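Local coordinates for protein succinylglutamate desuccinylase/aspartoacylase (Ruegeria sp. TM1040, PDB 3NA6) that probably hydrolyses an amide bond of an N-acylated amino acid, as zinc-dependent relatives of the succinylglutamate desuccinylase/aspartoacylase family do, at residues D4-P9 with K24-R29; V37-T42 with I86-F91. One frame throughout, in Å; residues are numbered along the deposited sequence.

Contact 1. Residues D4-P9 with K24-R29; sequences DNPISP and KLPYSR
Ser8 and Lys24 form the hydrogen-bonded pair of a beta hairpin in which strand 8-9 runs antiparallel to strand 17-26 at the margin of the large mixed sheet. Ser8 N donates to Lys24 O at 3.1 Å, and Lys24 N returns a bond of 3.1 Å to Ser8 O. Lys24 O also receives the CA-H of Ile7, with Ile7 CA 3.3 Å from that oxygen.

On the face that carries the Ser8 and Lys24 side chains, one water gathers four polar atoms. It donates to Pro6 O and Lys24 O, accepts from Lys24 NZ, and meets Ser8 OG at 2.7 Å. Bends at chi3 and chi4 fold the lysine chain back to this water; its ammonium lies 4.2 Å from Ser8 OG, so the water mediates between them. Beside the water the Pro26 ring packs against Pro6, its CD 3.4 Å from Pro6 O in a van der Waals contact. Lys24 also makes a cation-pi contact with Phe261 of the second subunit.

Ile7 and Leu25 pack on the reverse face, covered by helix 122-134, whose Tyr129 touches Ile7 while Val122 and Ile126 touch Leu25. CG1 of Ile7 lies 3.7 Å from both CB and CD1 of Leu25, the two side chains crossing at a slant.

Farther out, an Asx turn fixes the approach to the strand. Asn5 ND2 bonds to Asp128 OD2 and Lys125 O of the same helix, while Asn5 OD1 accepts from Ile7 N at 2.9 Å.

Contact 2. Residues V37-T42 with I86-F91; sequences VMIPIT and IIVPYF
Ile41 sets CG1 anti to its backbone N (chi1 -175°), which brings CG1 and CD1 against Val88 and Ile86; Val88, with CG1 anti to its own N (chi1 -179°), presents CG2 to them. Ile41 CG1 and Val88 CG2 are 4.0 Å apart. Beyond, Ile41 CD1 reaches Ile86 CG2 at 3.8 Å, the two side chains running alongside in the same direction. An alanine in place of Ile41 would probably open a gap beside Val88 CG2 and Ile86 CG2, leaving both methyls without this partner.

Strands 36-46 and 83-88 are antiparallel neighbours in the mixed sheet, the axes of segments 37-42 and 86-88 at 150°. Thr42 and Ile87 are the hydrogen-bonded pair: Thr42 N donates to Ile87 O, and Ile87 N to Thr42 O at 2.8 Å. Thr42 OG1 bonds to Thr293 OG1 of the third subunit and to His20 ND1.

Past Val88 the chains diverge, bridged by a water that donates to Pro40 O (2.7 Å) and Tyr90 O and accepts from Tyr90 N. Pro40 CG meets the edge of the Tyr90 ring at CD2 (4.2 Å), while Pro89 CB stands over the centre of one face. Tyr90 OH bonds to Ser289 O of the third subunit.

Overall arrangement
Contacts 1 and 2 follow one another along the chain in the same mixed sheet, their centres about 14 Å apart. Neighbouring strands 17-26 and 36-46 join them: Leu25 O lies 2.8 Å from Val37 N, a probable hydrogen bond, and Lys24 CG 3.6 Å from SE of Met38, a selenomethionine. Contact 1, at the sheet margin, reaches the second subunit; contact 2, buried, meets mainly the third, though Met38 touches Ser319 of the second. Beyond contact 2 comes strand 51-55, whose following loop carries His59 and Glu62; with His145 these may form an empty metal site, consistent with the family's zinc chemistry. The calcium ion, at Thr82 and Gly237, is separate, Thr82 standing just before strand 83-88.

Contact 1. Residues D4-P9 with K24-R29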
ATOM      1  N   ASP A   4       3.054  -2.064 -36.145  1.00 35.92           N
ATOM      2  CA  ASP A   4       4.096  -1.069 -35.887  1.00 34.55           C
ATOM      3  C   ASP A   4       4.118  -0.733 -34.396  1.00 31.85           C
ATOM      4  O   ASP A   4       3.082  -0.708 -33.734  1.00 30.77           O
ATOM      5  CB  ASP A   4       3.831   0.215 -36.655  1.00 36.49           C
ATOM      6  CG  ASP A   4       4.139   0.098 -38.135  1.00 41.24           C
ATOM      7  OD1 ASP A   4       4.803  -0.867 -38.579  1.00 44.98           O
ATOM      8  OD2 ASP A   4       3.720   1.015 -38.855  1.00 53.32           O
ATOM      9  N   ASN A   5       5.305  -0.510 -33.858  1.00 30.94           N
ATOM     10  CA  ASN A   5       5.425  -0.075 -32.469  1.00 27.69           C
ATOM     11  C   ASN A   5       4.755   1.313 -32.321  1.00 27.09           C
ATOM     12  O   ASN A   5       4.877   2.136 -33.218  1.00 25.21           O
ATOM     13  CB  ASN A   5       6.900   0.012 -32.125  1.00 28.57           C
ATOM     14  CG  ASN A   5       7.124   0.154 -30.654  1.00 24.84           C
ATOM     15  OD1 ASN A   5       7.011   1.249 -30.099  1.00 24.99           O
ATOM     16  ND2 ASN A   5       7.384  -0.958 -29.996  1.00 23.14           N
ATOM     17  N   PRO A   6       4.026   1.565 -31.218  1.00 27.32           N
ATOM     18  CA  PRO A   6       3.395   2.891 -31.055  1.00 26.91           C
ATOM     19  C   PRO A   6       4.313   4.050 -30.620  1.00 25.32           C
ATOM     20  O   PRO A   6       3.844   5.180 -30.503  1.00 24.56           O
ATOM     21  CB  PRO A   6       2.349   2.651 -29.975  1.00 28.19           C
ATOM     22  CG  PRO A   6       2.944   1.531 -29.136  1.00 30.47           C
ATOM     23  CD  PRO A   6       3.671   0.643 -30.128  1.00 28.01           C
ATOM     24  N   ILE A   7       5.600   3.798 -30.401  1.00 25.88           N
ATOM     25  CA  ILE A   7       6.498   4.887 -30.000  1.00 28.39           C
ATOM     26  C   ILE A   7       6.756   5.851 -31.155  1.00 27.88           C
ATOM     27  O   ILE A   7       6.988   5.410 -32.268  1.00 31.63           O
ATOM     28  CB  ILE A   7       7.828   4.358 -29.407  1.00 28.54           C
ATOM     29  CG1 ILE A   7       7.575   3.853 -27.982  1.00 30.19           C
ATOM     30  CG2 ILE A   7       8.961   5.417 -29.509  1.00 26.59           C
ATOM     31  CD1 ILE A   7       8.682   2.998 -27.408  1.00 29.71           C
ATOM     32  N   SER A   8       6.687   7.155 -30.896  1.00 26.13           N
ATOM     33  CA  SER A   8       7.143   8.152 -31.858  1.00 31.68           C
ATOM     34  C   SER A   8       8.066   9.165 -31.204  1.00 29.96           C
ATOM     35  O   SER A   8       7.718   9.760 -30.190  1.00 29.20           O
ATOM     36  CB  SER A   8       5.999   8.879 -32.584  1.00 33.26           C
ATOM     37  OG  SER A   8       4.902   9.054 -31.740  1.00 43.01           O
ATOM     38  N   PRO A   9       9.257   9.342 -31.781  1.00 27.59           N
ATOM     39  CA  PRO A   9      10.181  10.328 -31.268  1.00 26.44           C
ATOM     40  C   PRO A   9       9.670  11.719 -31.480  1.00 24.98           C
ATOM     41  O   PRO A   9       8.923  11.971 -32.430  1.00 24.65           O
ATOM     42  CB  PRO A   9      11.460  10.101 -32.083  1.00 29.26           C
ATOM     43  CG  PRO A   9      11.286   8.842 -32.809  1.00 33.91           C
ATOM     44  CD  PRO A   9       9.828   8.568 -32.898  1.00 32.76           C
ATOM     45  N   LYS A  24       8.119   9.095 -27.211  1.00 19.59           N
ATOM     46  CA  LYS A  24       6.777   9.106 -26.653  1.00 22.01           C
ATOM     47  C   LYS A  24       6.100   7.754 -26.799  1.00 22.75           C
ATOM     48  O   LYS A  24       5.778   7.298 -27.906  1.00 24.56           O
ATOM     49  CB  LYS A  24       5.953  10.188 -27.335  1.00 24.48           C
ATOM     50  CG  LYS A  24       4.589  10.494 -26.708  1.00 27.56           C
ATOM     51  CD  LYS A  24       4.026  11.828 -27.324  1.00 31.74           C
ATOM     52  CE  LYS A  24       2.633  11.679 -27.915  1.00 40.29           C
ATOM     53  NZ  LYS A  24       2.315  10.489 -28.782  1.00 36.62           N
ATOM     54  N   LEU A  25       5.908   7.101 -25.668  1.00 21.00           N
ATOM     55  CA  LEU A  25       5.240   5.803 -25.632  1.00 22.80           C
ATOM     56  C   LEU A  25       3.878   6.042 -25.028  1.00 24.02           C
ATOM     57  O   LEU A  25       3.786   6.350 -23.841  1.00 22.43           O
ATOM     58  CB  LEU A  25       6.078   4.857 -24.774  1.00 23.72           C
ATOM     59  CG  LEU A  25       5.554   3.506 -24.323  1.00 22.93           C
ATOM     60  CD1 LEU A  25       5.002   2.781 -25.505  1.00 35.51           C
ATOM     61  CD2 LEU A  25       6.741   2.789 -23.662  1.00 22.08           C
ATOM     62  N   PRO A  26       2.816   5.929 -25.826  1.00 24.72           N
ATOM     63  CA  PRO A  26       1.497   6.076 -25.244  1.00 26.33           C
ATOM     64  C   PRO A  26       1.247   5.127 -24.088  1.00 26.86           C
ATOM     65  O   PRO A  26       1.567   3.968 -24.167  1.00 27.38           O
ATOM     66  CB  PRO A  26       0.556   5.773 -26.411  1.00 30.52           C
ATOM     67  CG  PRO A  26       1.367   6.033 -27.643  1.00 28.27           C
ATOM     68  CD  PRO A  26       2.752   5.594 -27.257  1.00 26.81           C
ATOM     69  N   TYR A  27       0.660   5.634 -23.015  1.00 28.84           N
ATOM     70  CA  TYR A  27       0.417   4.841 -21.794  1.00 28.22           C
ATOM     71  C   TYR A  27      -0.844   5.381 -21.115  1.00 28.56           C
ATOM     72  O   TYR A  27      -0.804   6.384 -20.392  1.00 25.58           O
ATOM     73  CB  TYR A  27       1.656   4.878 -20.877  1.00 27.21           C
ATOM     74  CG  TYR A  27       1.475   4.281 -19.500  1.00 29.28           C
ATOM     75  CD1 TYR A  27       0.753   3.109 -19.317  1.00 27.55           C
ATOM     76  CD2 TYR A  27       2.063   4.880 -18.383  1.00 30.12           C
ATOM     77  CE1 TYR A  27       0.566   2.578 -18.057  1.00 32.13           C
ATOM     78  CE2 TYR A  27       1.888   4.353 -17.111  1.00 30.58           C
ATOM     79  CZ  TYR A  27       1.127   3.203 -16.956  1.00 25.55           C
ATOM     80  OH  TYR A  27       0.935   2.668 -15.703  1.00 30.50           O
ATOM     81  N   SER A  28      -1.973   4.743 -21.429  1.00 25.93           N
ATOM     82  CA  SER A  28      -3.247   5.105 -20.856  1.00 25.96           C
ATOM     83  C   SER A  28      -3.445   4.378 -19.520  1.00 25.68           C
ATOM     84  O   SER A  28      -3.297   3.179 -19.459  1.00 25.71           O
ATOM     85  CB  SER A  28      -4.341   4.720 -21.830  1.00 26.14           C
ATOM     86  OG  SER A  28      -5.592   4.995 -21.257  1.00 25.23           O
ATOM     87  N   ARG A  29      -3.773   5.086 -18.453  1.00 22.55           N
ATOM     88  CA  ARG A  29      -3.980   4.432 -17.152  1.00 21.96           C
ATOM     89  C   ARG A  29      -4.871   5.286 -16.257  1.00 22.77           C
ATOM     90  O   ARG A  29      -5.264   6.374 -16.683  1.00 22.10           O
ATOM     91  CB  ARG A  29      -2.648   4.103 -16.477  1.00 21.98           C
ATOM     92  CG  ARG A  29      -1.858   5.313 -15.924  1.00 24.00           C
ATOM     93  CD  ARG A  29      -1.115   6.097 -16.987  1.00 29.58           C
ATOM     94  NE  ARG A  29      -0.281   7.135 -16.366  1.00 30.70           N
ATOM     95  CZ  ARG A  29       0.462   8.015 -17.024  1.00 28.91           C
ATOM     96  NH1 ARG A  29       0.523   8.018 -18.338  1.00 30.44           N
ATOM     97  NH2 ARG A  29       1.160   8.900 -16.349  1.00 29.88           N
TER
HETATM   98  O   HOH W   1       3.485   8.129 -29.587  1.00 35.12           O

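Contact 2. Residues V37-T42 with I86-F91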
ATOM      1  N   VAL A  37       4.653   7.704 -21.574  1.00 21.47           N
ATOM      2  CA  VAL A  37       5.972   7.656 -20.960  1.00 21.37           C
ATOM      3  C   VAL A  37       6.871   8.401 -21.929  1.00 21.67           C
ATOM      4  O   VAL A  37       6.943   8.032 -23.070  1.00 24.12           O
ATOM      5  CB  VAL A  37       6.452   6.235 -20.778  1.00 20.67           C
ATOM      6  CG1 VAL A  37       7.882   6.222 -20.175  1.00 24.06           C
ATOM      7  CG2 VAL A  37       5.498   5.478 -19.869  1.00 24.78           C
HETATM    8  N   MSE A  38       7.509   9.465 -21.463  1.00 22.87           N
HETATM    9  CA  MSE A  38       8.372  10.306 -22.274  1.00 22.85           C
HETATM   10  C   MSE A  38       9.846   9.944 -22.024  1.00 21.21           C
HETATM   11  O   MSE A  38      10.483  10.483 -21.132  1.00 19.84           O
HETATM   12  CB  MSE A  38       8.103  11.785 -21.938  1.00 21.91           C
HETATM   13  CG  MSE A  38       6.655  12.192 -22.150  1.00 22.95           C
HETATM   14 SE   MSE A  38       6.219  12.336 -24.060  0.75 27.01          SE
HETATM   15  CE  MSE A  38       6.776  14.199 -24.287  1.00 27.75           C
ATOM     16  N   ILE A  39      10.392   9.027 -22.822  1.00 19.64           N
ATOM     17  CA  ILE A  39      11.751   8.519 -22.556  1.00 21.99           C
ATOM     18  C   ILE A  39      12.813   9.497 -23.110  1.00 19.63           C
ATOM     19  O   ILE A  39      12.846   9.712 -24.300  1.00 22.61           O
ATOM     20  CB  ILE A  39      11.961   7.148 -23.212  1.00 21.02           C
ATOM     21  CG1 ILE A  39      10.895   6.172 -22.743  1.00 26.22           C
ATOM     22  CG2 ILE A  39      13.364   6.599 -22.888  1.00 13.07           C
ATOM     23  CD1 ILE A  39      11.051   4.784 -23.347  1.00 24.37           C
ATOM     24  N   PRO A  40      13.706  10.060 -22.265  1.00 20.87           N
ATOM     25  CA  PRO A  40      14.646  11.043 -22.822  1.00 19.44           C
ATOM     26  C   PRO A  40      15.588  10.415 -23.812  1.00 20.51           C
ATOM     27  O   PRO A  40      16.011   9.277 -23.630  1.00 19.33           O
ATOM     28  CB  PRO A  40      15.407  11.534 -21.595  1.00 20.13           C
ATOM     29  CG  PRO A  40      14.380  11.408 -20.509  1.00 19.52           C
ATOM     30  CD  PRO A  40      13.803  10.043 -20.801  1.00 20.45           C
ATOM     31  N   ILE A  41      15.897  11.165 -24.863  1.00 21.43           N
ATOM     32  CA  ILE A  41      16.808  10.707 -25.889  1.00 22.22           C
ATOM     33  C   ILE A  41      17.536  11.907 -26.479  1.00 23.47           C
ATOM     34  O   ILE A  41      16.959  12.979 -26.621  1.00 22.42           O
ATOM     35  CB  ILE A  41      16.062   9.888 -26.985  1.00 22.46           C
ATOM     36  CG1 ILE A  41      17.054   9.294 -28.016  1.00 25.21           C
ATOM     37  CG2 ILE A  41      14.955  10.717 -27.654  1.00 21.61           C
ATOM     38  CD1 ILE A  41      16.414   8.191 -28.861  1.00 19.14           C
ATOM     39  N   THR A  42      18.820  11.725 -26.778  1.00 24.64           N
ATOM     40  CA  THR A  42      19.596  12.707 -27.514  1.00 24.01           C
ATOM     41  C   THR A  42      20.214  12.007 -28.720  1.00 23.78           C
ATOM     42  O   THR A  42      20.729  10.882 -28.606  1.00 26.00           O
ATOM     43  CB  THR A  42      20.710  13.327 -26.646  1.00 23.77           C
ATOM     44  OG1 THR A  42      20.144  14.237 -25.702  1.00 18.96           O
ATOM     45  CG2 THR A  42      21.691  14.088 -27.516  1.00 24.45           C
ATOM     46  N   ILE A  86      23.316   7.736 -30.582  1.00 20.04           N
ATOM     47  CA  ILE A  86      21.922   7.731 -30.093  1.00 17.78           C
ATOM     48  C   ILE A  86      22.027   7.413 -28.594  1.00 19.75           C
ATOM     49  O   ILE A  86      22.404   6.276 -28.216  1.00 18.46           O
ATOM     50  CB  ILE A  86      21.057   6.698 -30.792  1.00 16.37           C
ATOM     51  CG1 ILE A  86      21.020   6.985 -32.291  1.00 21.48           C
ATOM     52  CG2 ILE A  86      19.629   6.718 -30.239  1.00 23.67           C
ATOM     53  CD1 ILE A  86      20.394   5.872 -33.148  1.00 18.18           C
ATOM     54  N   ILE A  87      21.749   8.426 -27.761  1.00 18.37           N
ATOM     55  CA  ILE A  87      22.016   8.391 -26.329  1.00 19.44           C
ATOM     56  C   ILE A  87      20.686   8.327 -25.550  1.00 20.58           C
ATOM     57  O   ILE A  87      19.867   9.234 -25.642  1.00 21.21           O
ATOM     58  CB  ILE A  87      22.759   9.656 -25.877  1.00 20.68           C
ATOM     59  CG1 ILE A  87      23.974   9.918 -26.782  1.00 21.19           C
ATOM     60  CG2 ILE A  87      23.130   9.527 -24.375  1.00 20.33           C
ATOM     61  CD1 ILE A  87      24.778  11.208 -26.467  1.00 18.22           C
ATOM     62  N   VAL A  88      20.504   7.265 -24.779  1.00 22.39           N
ATOM     63  CA  VAL A  88      19.307   7.045 -23.940  1.00 21.81           C
ATOM     64  C   VAL A  88      19.824   6.739 -22.525  1.00 21.06           C
ATOM     65  O   VAL A  88      20.094   5.591 -22.187  1.00 18.29           O
ATOM     66  CB  VAL A  88      18.506   5.856 -24.486  1.00 20.72           C
ATOM     67  CG1 VAL A  88      17.230   5.579 -23.665  1.00 15.56           C
ATOM     68  CG2 VAL A  88      18.155   6.089 -25.970  1.00 18.38           C
ATOM     69  N   PRO A  89      20.020   7.776 -21.709  1.00 21.25           N
ATOM     70  CA  PRO A  89      20.621   7.552 -20.376  1.00 20.07           C
ATOM     71  C   PRO A  89      19.752   6.734 -19.436  1.00 20.26           C
ATOM     72  O   PRO A  89      20.272   6.080 -18.539  1.00 20.27           O
ATOM     73  CB  PRO A  89      20.819   8.959 -19.812  1.00 21.52           C
ATOM     74  CG  PRO A  89      20.369   9.922 -20.878  1.00 26.99           C
ATOM     75  CD  PRO A  89      19.689   9.186 -21.963  1.00 20.53           C
ATOM     76  N   TYR A  90      18.437   6.809 -19.632  1.00 21.05           N
ATOM     77  CA  TYR A  90      17.472   6.123 -18.795  1.00 20.58           C
ATOM     78  C   TYR A  90      16.616   5.178 -19.659  1.00 19.67           C
ATOM     79  O   TYR A  90      15.562   5.532 -20.136  1.00 22.40           O
ATOM     80  CB  TYR A  90      16.605   7.138 -18.057  1.00 21.64           C
ATOM     81  CG  TYR A  90      17.304   8.305 -17.428  1.00 21.86           C
ATOM     82  CD1 TYR A  90      18.359   8.126 -16.558  1.00 16.67           C
ATOM     83  CD2 TYR A  90      16.846   9.604 -17.642  1.00 23.71           C
ATOM     84  CE1 TYR A  90      18.980   9.236 -15.909  1.00 20.55           C
ATOM     85  CE2 TYR A  90      17.434  10.707 -17.015  1.00 20.15           C
ATOM     86  CZ  TYR A  90      18.531  10.514 -16.154  1.00 20.01           C
ATOM     87  OH  TYR A  90      19.117  11.609 -15.531  1.00 17.75           O
ATOM     88  N   PHE A  91      17.129   3.975 -19.878  1.00 20.03           N
ATOM     89  CA  PHE A  91      16.585   2.998 -20.815  1.00 19.41           C
ATOM     90  C   PHE A  91      15.242   2.435 -20.314  1.00 20.07           C
ATOM     91  O   PHE A  91      14.232   2.562 -20.980  1.00 18.88           O
ATOM     92  CB  PHE A  91      17.656   1.935 -20.970  1.00 22.09           C
ATOM     93  CG  PHE A  91      17.436   0.900 -22.059  1.00 21.64           C
ATOM     94  CD1 PHE A  91      16.460   0.995 -23.021  1.00 23.13           C
ATOM     95  CD2 PHE A  91      18.303  -0.182 -22.098  1.00 21.66           C
ATOM     96  CE1 PHE A  91      16.335   0.025 -23.980  1.00 21.64           C
ATOM     97  CE2 PHE A  91      18.193  -1.153 -23.074  1.00 25.67           C
ATOM     98  CZ  PHE A  91      17.216  -1.059 -23.997  1.00 21.12           C
TER
HETATM   99  O   HOH W   2      16.333   8.058 -21.266  1.00 21.32           O